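Local coordinates for extracellular invertase (Aspergillus kawachii, PDB 5XHA), which probably hydrolyses the terminal beta-fructofuranosidic bond of sucrose and related fructose-containing sugars, as invertases of glycoside hydrolase family 32 do, at residues A[168-173]-A[246-251]; A[241-246]-A[288-293]. All coordinates share one frame; numbering follows the deposited sequence.

Contact 1 of 2, residues A[168-173]-A[246-251]; sequences AFRDPY and NFETGN. With FRU (beta-D-fructofuranose), chain B; FRU (beta-D-fructofuranose), chain C.
Tyr173 offers one ring face to Asn251, whose CA stands over its centre, 3.6 Å from the Tyr173 centroid, in a CH-pi contact. The Asn251 amide lies stacked against the same ring, the two planes only 21° apart, while Tyr173 OH is held by Gly323. Further along, Arg170 reaches across to Glu248. Its chain runs extended from CG to NE, and NH2 meets Glu248 OE2 at 2.7 Å in a nearly straight salt bridge. OE2 lies in the guanidinium plane, but the carboxylate is turned almost perpendicular (81°), and NH2 approaches OE2 from the anti side, 33° out of the carboxylate plane. Arg170 NE adds a weak bond to the same oxygen and gives a better one, 2.9 Å, to O3 of the chain B fructose. NH1 is taken by Glu134, and Tyr319 holds Glu248 OE1; the flat groups are thus anchored on both sides of the bridge. Asp171 binds this fructose with both oxygens: O4 donates to OD1 (2.5 Å) and O3 to OD2 (2.6 Å). OD2 also accepts the backbone N-H of Thr249 at 3.0 Å, which steadies the carboxylate. Glu248 OE2 lies 2.8 Å from O1 of the chain C fructose, the oxygen linking it to C2 of the chain B sugar. A water links Asp171 O to Gly250 O. The segments run nearly parallel; strand 166-176 belongs to one antiparallel sheet, while 247-248 and 250-255, either side of a corner at Thr249, belong to the next, as neighbouring blades of the family's five-bladed propeller do, and Arg170-Asp171-Pro172 matches the family 32 RDP motif lining its fructose-binding pocket.

Contact 2 of 2, residues A[241-246]-A[288-293]; sequences GRWAFN and DMLWVS. With FRU (beta-D-fructofuranose), chain D.
Trp243 meets Leu290 and Val292 with the far end of its indole. CB leaves the backbone pointing away from strand 286-298, and it is the length of the ring system that carries the contact back. With CG beside the backbone N (chi1 -56°), the six-membered ring is swung round to the strand. There CE3 comes within 4.0 Å of Leu290 CD1, and CZ3 touches two methyls, Leu290 CD1 at 3.8 Å and Val292 CG2 at 3.7 Å. CH2, at the tip, also touches Val292 CG2 (3.7 Å). The valine and tryptophan side chains come from opposite directions, the methyl at the indole edge, near its plane, whereas the leucine chain crosses that of the tryptophan at a slant. Trp226 meets the same indole edge-to-face. Leu290 CD1 also touches the backbone, at Arg242 O, a carbonyl that is hydrogen-bonded to Thr272 OG1. At the other end of the contact Asp288 OD2 lies 3.4 Å from Gly241 CA, an approach possible because glycine carries no side chain here, and takes a weak bond from Arg242 N, also at 3.4 Å. Arg242 CB points away from the strand, and NH2 is bound to Asn231 O. Between these two segments the contact is therefore chiefly apolar, with a single long, weak bond accepted by the partly exposed Asp288.

How the contacts relate
The two contacts lie within one family 32 catalytic-domain range, their centres about 12 Å apart, and share Asn246, where the loop 241-246 runs into 246-251. Along the chain the order is 168-173, 241-246, 246-251 and 288-293, so the pairs alternate rather than one enclosing the other. Strands 247-248 and 250-255 and strand 286-298 all pair with strand 265-274 in one antiparallel sheet. Contact 1 joins the sugar-facing border of this sheet to the edge strand 166-176 of the neighbouring sheet; contact 2 lays the incoming loop over strand 286-298, on the other side of strand 265-274. One continuous segment, 241-251, thus runs from the loop packed on strand 286-298 to the fructose-binding pocket.

Contact 1 of 2, residues A[168-173]-A[246-251]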
ATOM      1  N   ALA A 168       6.888  14.531   1.530  1.00 29.13           N
ATOM      2  CA  ALA A 168       6.539  13.868   2.771  1.00 29.18           C
ATOM      3  C   ALA A 168       5.034  13.661   2.776  1.00 27.98           C
ATOM      4  O   ALA A 168       4.301  14.386   2.096  1.00 27.85           O
ATOM      5  CB  ALA A 168       6.932  14.751   3.948  1.00 30.45           C
ATOM      6  N   PHE A 169       4.576  12.689   3.556  1.00 28.75           N
ATOM      7  CA  PHE A 169       3.158  12.308   3.617  1.00 28.50           C
ATOM      8  C   PHE A 169       2.883  11.562   4.927  1.00 27.62           C
ATOM      9  O   PHE A 169       2.752  10.344   4.950  1.00 28.20           O
ATOM     10  CB  PHE A 169       2.810  11.457   2.397  1.00 29.10           C
ATOM     11  CG  PHE A 169       1.336  11.159   2.239  1.00 29.19           C
ATOM     12  CD1 PHE A 169       0.454  12.151   1.885  1.00 30.40           C
ATOM     13  CD2 PHE A 169       0.858   9.863   2.375  1.00 29.68           C
ATOM     14  CE1 PHE A 169      -0.896  11.882   1.730  1.00 31.40           C
ATOM     15  CE2 PHE A 169      -0.492   9.576   2.212  1.00 30.88           C
ATOM     16  CZ  PHE A 169      -1.372  10.593   1.891  1.00 30.02           C
ATOM     17  N   ARG A 170       2.802  12.317   6.022  1.00 27.44           N
ATOM     18  CA  ARG A 170       2.737  11.739   7.358  1.00 28.34           C
ATOM     19  C   ARG A 170       2.035  12.596   8.400  1.00 28.81           C
ATOM     20  O   ARG A 170       1.668  13.747   8.134  1.00 28.72           O
ATOM     21  CB  ARG A 170       4.148  11.433   7.858  1.00 28.08           C
ATOM     22  CG  ARG A 170       5.113  12.598   7.827  1.00 27.89           C
ATOM     23  CD  ARG A 170       6.464  12.232   8.471  1.00 28.83           C
ATOM     24  NE  ARG A 170       7.447  13.307   8.313  1.00 27.72           N
ATOM     25  CZ  ARG A 170       8.245  13.488   7.259  1.00 27.43           C
ATOM     26  NH1 ARG A 170       8.233  12.634   6.242  1.00 27.97           N
ATOM     27  NH2 ARG A 170       9.079  14.546   7.224  1.00 26.45           N
ATOM     28  N   ASP A 171       1.886  12.013   9.593  1.00 28.35           N
ATOM     29  CA  ASP A 171       1.382  12.705  10.803  1.00 28.05           C
ATOM     30  C   ASP A 171      -0.096  13.045  10.695  1.00 27.49           C
ATOM     31  O   ASP A 171      -0.499  14.195  10.942  1.00 28.80           O
ATOM     32  CB  ASP A 171       2.186  13.971  11.124  1.00 27.63           C
ATOM     33  CG  ASP A 171       3.687  13.741  11.113  1.00 28.52           C
ATOM     34  OD1 ASP A 171       4.125  12.582  11.327  1.00 26.06           O
ATOM     35  OD2 ASP A 171       4.417  14.729  10.877  1.00 27.24           O
ATOM     36  N   PRO A 172      -0.912  12.037  10.368  1.00 27.79           N
ATOM     37  CA  PRO A 172      -2.357  12.227  10.213  1.00 28.10           C
ATOM     38  C   PRO A 172      -2.962  12.756  11.497  1.00 27.73           C
ATOM     39  O   PRO A 172      -2.715  12.207  12.589  1.00 29.49           O
ATOM     40  CB  PRO A 172      -2.873  10.815   9.895  1.00 27.80           C
ATOM     41  CG  PRO A 172      -1.812   9.884  10.422  1.00 27.88           C
ATOM     42  CD  PRO A 172      -0.523  10.616  10.226  1.00 27.71           C
ATOM     43  N   TYR A 173      -3.714  13.844  11.365  1.00 26.95           N
ATOM     44  CA  TYR A 173      -4.286  14.558  12.499  1.00 27.33           C
ATOM     45  C   TYR A 173      -5.809  14.596  12.331  1.00 29.42           C
ATOM     46  O   TYR A 173      -6.339  15.315  11.468  1.00 29.77           O
ATOM     47  CB  TYR A 173      -3.702  15.982  12.638  1.00 27.74           C
ATOM     48  CG  TYR A 173      -4.079  16.618  13.953  1.00 26.75           C
ATOM     49  CD1 TYR A 173      -3.287  16.448  15.081  1.00 28.51           C
ATOM     50  CD2 TYR A 173      -5.250  17.332  14.086  1.00 27.97           C
ATOM     51  CE1 TYR A 173      -3.641  17.001  16.301  1.00 28.83           C
ATOM     52  CE2 TYR A 173      -5.628  17.886  15.308  1.00 28.51           C
ATOM     53  CZ  TYR A 173      -4.816  17.721  16.411  1.00 29.31           C
ATOM     54  OH  TYR A 173      -5.200  18.255  17.620  1.00 28.91           O
ATOM     55  N   ASN A 246       8.948  21.979   3.794  1.00 30.44           N
ATOM     56  CA  ASN A 246       8.033  20.875   4.103  1.00 30.90           C
ATOM     57  C   ASN A 246       7.269  21.166   5.386  1.00 28.77           C
ATOM     58  O   ASN A 246       7.840  21.751   6.284  1.00 30.17           O
ATOM     59  CB  ASN A 246       8.833  19.564   4.239  1.00 30.95           C
ATOM     60  CG  ASN A 246       7.944  18.345   4.335  1.00 32.19           C
ATOM     61  OD1 ASN A 246       7.165  18.061   3.424  1.00 32.62           O
ATOM     62  ND2 ASN A 246       8.057  17.609   5.448  1.00 31.46           N
ATOM     63  N   PHE A 247       5.993  20.774   5.456  1.00 27.85           N
ATOM     64  CA  PHE A 247       5.211  20.885   6.686  1.00 28.67           C
ATOM     65  C   PHE A 247       5.171  19.540   7.411  1.00 28.25           C
ATOM     66  O   PHE A 247       4.986  18.501   6.791  1.00 27.98           O
ATOM     67  CB  PHE A 247       3.747  21.304   6.436  1.00 29.98           C
ATOM     68  CG  PHE A 247       3.545  22.747   6.010  1.00 30.70           C
ATOM     69  CD1 PHE A 247       4.538  23.711   6.144  1.00 32.61           C
ATOM     70  CD2 PHE A 247       2.321  23.133   5.491  1.00 32.27           C
ATOM     71  CE1 PHE A 247       4.316  25.011   5.743  1.00 31.97           C
ATOM     72  CE2 PHE A 247       2.094  24.445   5.096  1.00 32.12           C
ATOM     73  CZ  PHE A 247       3.095  25.377   5.224  1.00 32.00           C
ATOM     74  N   GLU A 248       5.323  19.585   8.731  1.00 28.44           N
ATOM     75  CA  GLU A 248       5.172  18.414   9.589  1.00 29.73           C
ATOM     76  C   GLU A 248       4.159  18.708  10.693  1.00 30.50           C
ATOM     77  O   GLU A 248       3.860  19.871  10.989  1.00 28.95           O
ATOM     78  CB  GLU A 248       6.526  18.028  10.206  1.00 29.07           C
ATOM     79  CG  GLU A 248       7.589  17.717   9.163  1.00 28.53           C
ATOM     80  CD  GLU A 248       8.847  17.151   9.761  1.00 28.15           C
ATOM     81  OE1 GLU A 248       9.564  17.898  10.458  1.00 28.33           O
ATOM     82  OE2 GLU A 248       9.107  15.953   9.521  1.00 28.99           O
ATOM     83  N   THR A 249       3.651  17.634  11.296  1.00 29.47           N
ATOM     84  CA  THR A 249       2.848  17.677  12.515  1.00 28.34           C
ATOM     85  C   THR A 249       1.706  18.684  12.533  1.00 29.63           C
ATOM     86  O   THR A 249       1.442  19.324  13.562  1.00 30.03           O
ATOM     87  CB  THR A 249       3.736  17.846  13.780  1.00 29.22           C
ATOM     88  OG1 THR A 249       4.371  19.136  13.795  1.00 28.81           O
ATOM     89  CG2 THR A 249       4.789  16.759  13.814  1.00 27.52           C
ATOM     90  N   GLY A 250       1.005  18.802  11.404  1.00 29.43           N
ATOM     91  CA  GLY A 250      -0.115  19.732  11.293  1.00 28.23           C
ATOM     92  C   GLY A 250      -1.217  19.346  12.266  1.00 29.56           C
ATOM     93  O   GLY A 250      -1.665  18.204  12.257  1.00 31.16           O
ATOM     94  N   ASN A 251      -1.609  20.281  13.130  1.00 29.09           N
ATOM     95  CA  ASN A 251      -2.798  20.152  13.969  1.00 30.05           C
ATOM     96  C   ASN A 251      -3.826  21.163  13.474  1.00 29.96           C
ATOM     97  O   ASN A 251      -3.457  22.243  13.074  1.00 32.04           O
ATOM     98  CB  ASN A 251      -2.507  20.524  15.422  1.00 29.68           C
ATOM     99  CG  ASN A 251      -1.563  19.568  16.139  1.00 29.25           C
ATOM    100  OD1 ASN A 251      -0.728  18.864  15.563  1.00 31.69           O
ATOM    101  ND2 ASN A 251      -1.677  19.586  17.421  1.00 27.60           N
TER
HETATM  102  C1  FRU B   2       8.970  15.589  13.188  1.00 46.26           C
HETATM  103  C2  FRU B   2       8.869  14.151  12.598  1.00 47.46           C
HETATM  104  C3  FRU B   2       7.413  13.811  12.229  1.00 41.75           C
HETATM  105  C4  FRU B   2       7.444  12.283  12.258  1.00 42.87           C
HETATM  106  C5  FRU B   2       8.413  11.975  13.391  1.00 44.21           C
HETATM  107  C6  FRU B   2       9.336  10.790  13.103  1.00 45.00           C
HETATM  108  O1  FRU B   2      10.060  15.731  14.121  1.00 41.54           O
HETATM  109  O3  FRU B   2       6.983  14.384  10.988  1.00 34.12           O
HETATM  110  O4  FRU B   2       6.175  11.681  12.514  1.00 42.69           O
HETATM  111  O5  FRU B   2       9.191  13.167  13.604  1.00 48.12           O
HETATM  112  O6  FRU B   2      10.382  10.699  14.089  1.00 43.41           O
HETATM  113  C1  FRU C   1      11.071  14.458  11.491  1.00 55.35           C
HETATM  114  C2  FRU C   1      12.069  13.762  10.538  1.00 59.91           C
HETATM  115  C3  FRU C   1      12.318  14.478   9.191  1.00 57.93           C
HETATM  116  C4  FRU C   1      12.752  13.337   8.280  1.00 55.97           C
HETATM  117  C5  FRU C   1      12.237  12.059   8.962  1.00 60.09           C
HETATM  118  C6  FRU C   1      13.355  11.088   9.338  1.00 60.75           C
HETATM  119  O1  FRU C   1       9.727  13.939  11.437  1.00 48.00           O
HETATM  120  O2  FRU C   1      13.326  13.645  11.227  1.00 68.67           O
HETATM  121  O3  FRU C   1      13.311  15.534   9.177  1.00 47.40           O
HETATM  122  O4  FRU C   1      12.247  13.527   6.959  1.00 45.45           O
HETATM  123  O5  FRU C   1      11.597  12.451  10.181  1.00 61.46           O
HETATM  124  O6  FRU C   1      13.088   9.851   8.702  1.00 58.01           O
HETATM  125  O   HOH W   1      -0.059  15.901  13.087  1.00 28.42           O

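Contact 2 of 2, residues A[241-246]-A[288-293]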
ATOM      1  N   GLY A 241       8.699  33.020  10.955  1.00 32.54           N
ATOM      2  CA  GLY A 241       9.670  32.155  10.303  1.00 33.37           C
ATOM      3  C   GLY A 241       9.437  32.066   8.816  1.00 35.24           C
ATOM      4  O   GLY A 241       9.146  33.079   8.175  1.00 35.41           O
ATOM      5  N   ARG A 242       9.579  30.855   8.269  1.00 33.97           N
ATOM      6  CA  ARG A 242       9.270  30.587   6.876  1.00 33.46           C
ATOM      7  C   ARG A 242       8.354  29.365   6.778  1.00 34.48           C
ATOM      8  O   ARG A 242       8.335  28.515   7.666  1.00 33.91           O
ATOM      9  CB  ARG A 242      10.554  30.378   6.056  1.00 33.43           C
ATOM     10  CG  ARG A 242      11.664  31.417   6.302  1.00 34.09           C
ATOM     11  CD  ARG A 242      12.785  31.325   5.261  1.00 36.17           C
ATOM     12  NE  ARG A 242      12.282  31.683   3.935  1.00 38.60           N
ATOM     13  CZ  ARG A 242      12.131  32.931   3.471  1.00 41.78           C
ATOM     14  NH1 ARG A 242      12.457  33.986   4.205  1.00 39.08           N
ATOM     15  NH2 ARG A 242      11.622  33.132   2.261  1.00 41.55           N
ATOM     16  N   TRP A 243       7.577  29.298   5.704  1.00 34.80           N
ATOM     17  CA  TRP A 243       6.832  28.087   5.361  1.00 34.31           C
ATOM     18  C   TRP A 243       7.804  26.978   4.944  1.00 32.68           C
ATOM     19  O   TRP A 243       7.517  25.793   5.097  1.00 30.65           O
ATOM     20  CB  TRP A 243       5.815  28.355   4.251  1.00 33.59           C
ATOM     21  CG  TRP A 243       4.826  29.474   4.535  1.00 35.26           C
ATOM     22  CD1 TRP A 243       4.489  30.506   3.687  1.00 37.69           C
ATOM     23  CD2 TRP A 243       4.051  29.666   5.723  1.00 36.80           C
ATOM     24  NE1 TRP A 243       3.552  31.325   4.282  1.00 37.28           N
ATOM     25  CE2 TRP A 243       3.262  30.831   5.527  1.00 38.49           C
ATOM     26  CE3 TRP A 243       3.945  28.980   6.940  1.00 37.14           C
ATOM     27  CZ2 TRP A 243       2.383  31.313   6.505  1.00 38.17           C
ATOM     28  CZ3 TRP A 243       3.066  29.459   7.910  1.00 37.00           C
ATOM     29  CH2 TRP A 243       2.295  30.611   7.686  1.00 38.10           C
ATOM     30  N   ALA A 244       8.951  27.388   4.409  1.00 32.40           N
ATOM     31  CA  ALA A 244      10.089  26.509   4.197  1.00 32.23           C
ATOM     32  C   ALA A 244       9.796  25.376   3.195  1.00 31.51           C
ATOM     33  O   ALA A 244       8.984  25.539   2.278  1.00 31.75           O
ATOM     34  CB  ALA A 244      10.596  25.989   5.534  1.00 32.67           C
ATOM     35  N   PHE A 245      10.449  24.234   3.363  1.00 30.00           N
ATOM     36  CA  PHE A 245      10.467  23.217   2.332  1.00 30.76           C
ATOM     37  C   PHE A 245       9.514  22.061   2.589  1.00 31.74           C
ATOM     38  O   PHE A 245       9.286  21.242   1.703  1.00 30.74           O
ATOM     39  CB  PHE A 245      11.889  22.714   2.185  1.00 31.01           C
ATOM     40  CG  PHE A 245      12.839  23.753   1.659  1.00 32.50           C
ATOM     41  CD1 PHE A 245      13.045  23.897   0.290  1.00 34.71           C
ATOM     42  CD2 PHE A 245      13.532  24.577   2.520  1.00 33.90           C
ATOM     43  CE1 PHE A 245      13.939  24.845  -0.206  1.00 35.61           C
ATOM     44  CE2 PHE A 245      14.417  25.533   2.032  1.00 36.27           C
ATOM     45  CZ  PHE A 245      14.624  25.664   0.670  1.00 34.65           C
ATOM     46  N   ASN A 246       8.948  21.979   3.794  1.00 30.44           N
ATOM     47  CA  ASN A 246       8.033  20.875   4.103  1.00 30.90           C
ATOM     48  C   ASN A 246       7.269  21.166   5.386  1.00 28.77           C
ATOM     49  O   ASN A 246       7.840  21.751   6.284  1.00 30.17           O
ATOM     50  CB  ASN A 246       8.833  19.564   4.239  1.00 30.95           C
ATOM     51  CG  ASN A 246       7.944  18.345   4.335  1.00 32.19           C
ATOM     52  OD1 ASN A 246       7.165  18.061   3.424  1.00 32.62           O
ATOM     53  ND2 ASN A 246       8.057  17.609   5.448  1.00 31.46           N
ATOM     54  N   ASP A 288      11.162  25.173  12.613  1.00 29.86           N
ATOM     55  CA  ASP A 288      10.268  26.243  13.106  1.00 29.20           C
ATOM     56  C   ASP A 288       8.931  25.690  13.612  1.00 29.20           C
ATOM     57  O   ASP A 288       8.276  24.916  12.921  1.00 28.34           O
ATOM     58  CB  ASP A 288       9.956  27.278  12.003  1.00 29.36           C
ATOM     59  CG  ASP A 288      11.100  28.266  11.740  1.00 29.95           C
ATOM     60  OD1 ASP A 288      12.104  28.316  12.477  1.00 31.29           O
ATOM     61  OD2 ASP A 288      10.982  29.012  10.755  1.00 33.63           O
ATOM     62  N   MET A 289       8.518  26.136  14.801  1.00 28.72           N
ATOM     63  CA  MET A 289       7.286  25.702  15.425  1.00 29.08           C
ATOM     64  C   MET A 289       6.262  26.825  15.374  1.00 29.54           C
ATOM     65  O   MET A 289       6.185  27.665  16.282  1.00 28.64           O
ATOM     66  CB  MET A 289       7.548  25.273  16.870  1.00 29.05           C
ATOM     67  CG  MET A 289       6.378  24.597  17.554  1.00 30.29           C
ATOM     68  SD  MET A 289       5.734  23.208  16.611  1.00 31.13           S
ATOM     69  CE  MET A 289       4.144  23.827  16.071  1.00 34.02           C
ATOM     70  N   LEU A 290       5.474  26.808  14.305  1.00 29.45           N
ATOM     71  CA  LEU A 290       4.545  27.882  13.966  1.00 31.24           C
ATOM     72  C   LEU A 290       3.084  27.599  14.322  1.00 32.88           C
ATOM     73  O   LEU A 290       2.644  26.432  14.415  1.00 30.98           O
ATOM     74  CB  LEU A 290       4.625  28.161  12.460  1.00 29.59           C
ATOM     75  CG  LEU A 290       6.016  28.406  11.865  1.00 29.90           C
ATOM     76  CD1 LEU A 290       5.900  28.752  10.383  1.00 31.63           C
ATOM     77  CD2 LEU A 290       6.760  29.517  12.589  1.00 29.95           C
ATOM     78  N   TRP A 291       2.348  28.689  14.538  1.00 33.97           N
ATOM     79  CA  TRP A 291       0.892  28.686  14.582  1.00 32.80           C
ATOM     80  C   TRP A 291       0.422  29.651  13.506  1.00 33.92           C
ATOM     81  O   TRP A 291       1.145  30.582  13.139  1.00 31.48           O
ATOM     82  CB  TRP A 291       0.345  29.086  15.952  1.00 33.02           C
ATOM     83  CG  TRP A 291       0.622  30.533  16.390  1.00 35.96           C
ATOM     84  CD1 TRP A 291       1.610  30.954  17.245  1.00 34.29           C
ATOM     85  CD2 TRP A 291      -0.110  31.718  16.015  1.00 34.48           C
ATOM     86  NE1 TRP A 291       1.547  32.318  17.416  1.00 34.82           N
ATOM     87  CE2 TRP A 291       0.507  32.816  16.673  1.00 35.38           C
ATOM     88  CE3 TRP A 291      -1.209  31.959  15.175  1.00 36.23           C
ATOM     89  CZ2 TRP A 291       0.048  34.145  16.534  1.00 35.79           C
ATOM     90  CZ3 TRP A 291      -1.671  33.288  15.033  1.00 37.53           C
ATOM     91  CH2 TRP A 291      -1.035  34.360  15.707  1.00 36.20           C
ATOM     92  N   VAL A 292      -0.783  29.403  13.000  1.00 33.76           N
ATOM     93  CA  VAL A 292      -1.359  30.175  11.911  1.00 34.25           C
ATOM     94  C   VAL A 292      -2.861  30.266  12.121  1.00 34.70           C
ATOM     95  O   VAL A 292      -3.533  29.253  12.372  1.00 32.30           O
ATOM     96  CB  VAL A 292      -1.108  29.507  10.547  1.00 35.01           C
ATOM     97  CG1 VAL A 292      -1.515  30.434   9.405  1.00 35.12           C
ATOM     98  CG2 VAL A 292       0.356  29.094  10.400  1.00 34.06           C
ATOM     99  N   SER A 293      -3.373  31.491  12.036  1.00 33.74           N
ATOM    100  CA  SER A 293      -4.815  31.757  12.042  1.00 35.17           C
ATOM    101  C   SER A 293      -5.244  31.905  10.606  1.00 34.31           C
ATOM    102  O   SER A 293      -4.473  32.405   9.797  1.00 35.34           O
ATOM    103  CB  SER A 293      -5.121  33.069  12.769  1.00 36.81           C
ATOM    104  OG  SER A 293      -6.487  33.430  12.618  1.00 38.64           O
TER
HETATM  105  C1  FRU D 704      12.859  20.478  -5.561  1.00 88.56           C
HETATM  106  C2  FRU D 704      13.046  21.296  -4.300  1.00 90.97           C
HETATM  107  C3  FRU D 704      13.883  20.477  -3.319  1.00 89.52           C
HETATM  108  C4  FRU D 704      12.888  20.061  -2.255  1.00 88.62           C
HETATM  109  C5  FRU D 704      11.510  20.589  -2.669  1.00 89.01           C
HETATM  110  C6  FRU D 704      10.721  21.274  -1.537  1.00 85.82           C
HETATM  111  O1  FRU D 704      12.262  19.210  -5.242  1.00 77.52           O
HETATM  112  O2  FRU D 704      13.643  22.565  -4.609  1.00 89.19           O
HETATM  113  O3  FRU D 704      14.986  21.194  -2.758  1.00 84.21           O
HETATM  114  O4  FRU D 704      12.912  18.633  -2.170  1.00 92.22           O
HETATM  115  O5  FRU D 704      11.740  21.504  -3.746  1.00 88.93           O
HETATM  116  O6  FRU D 704       9.430  21.752  -1.976  1.00 81.23           O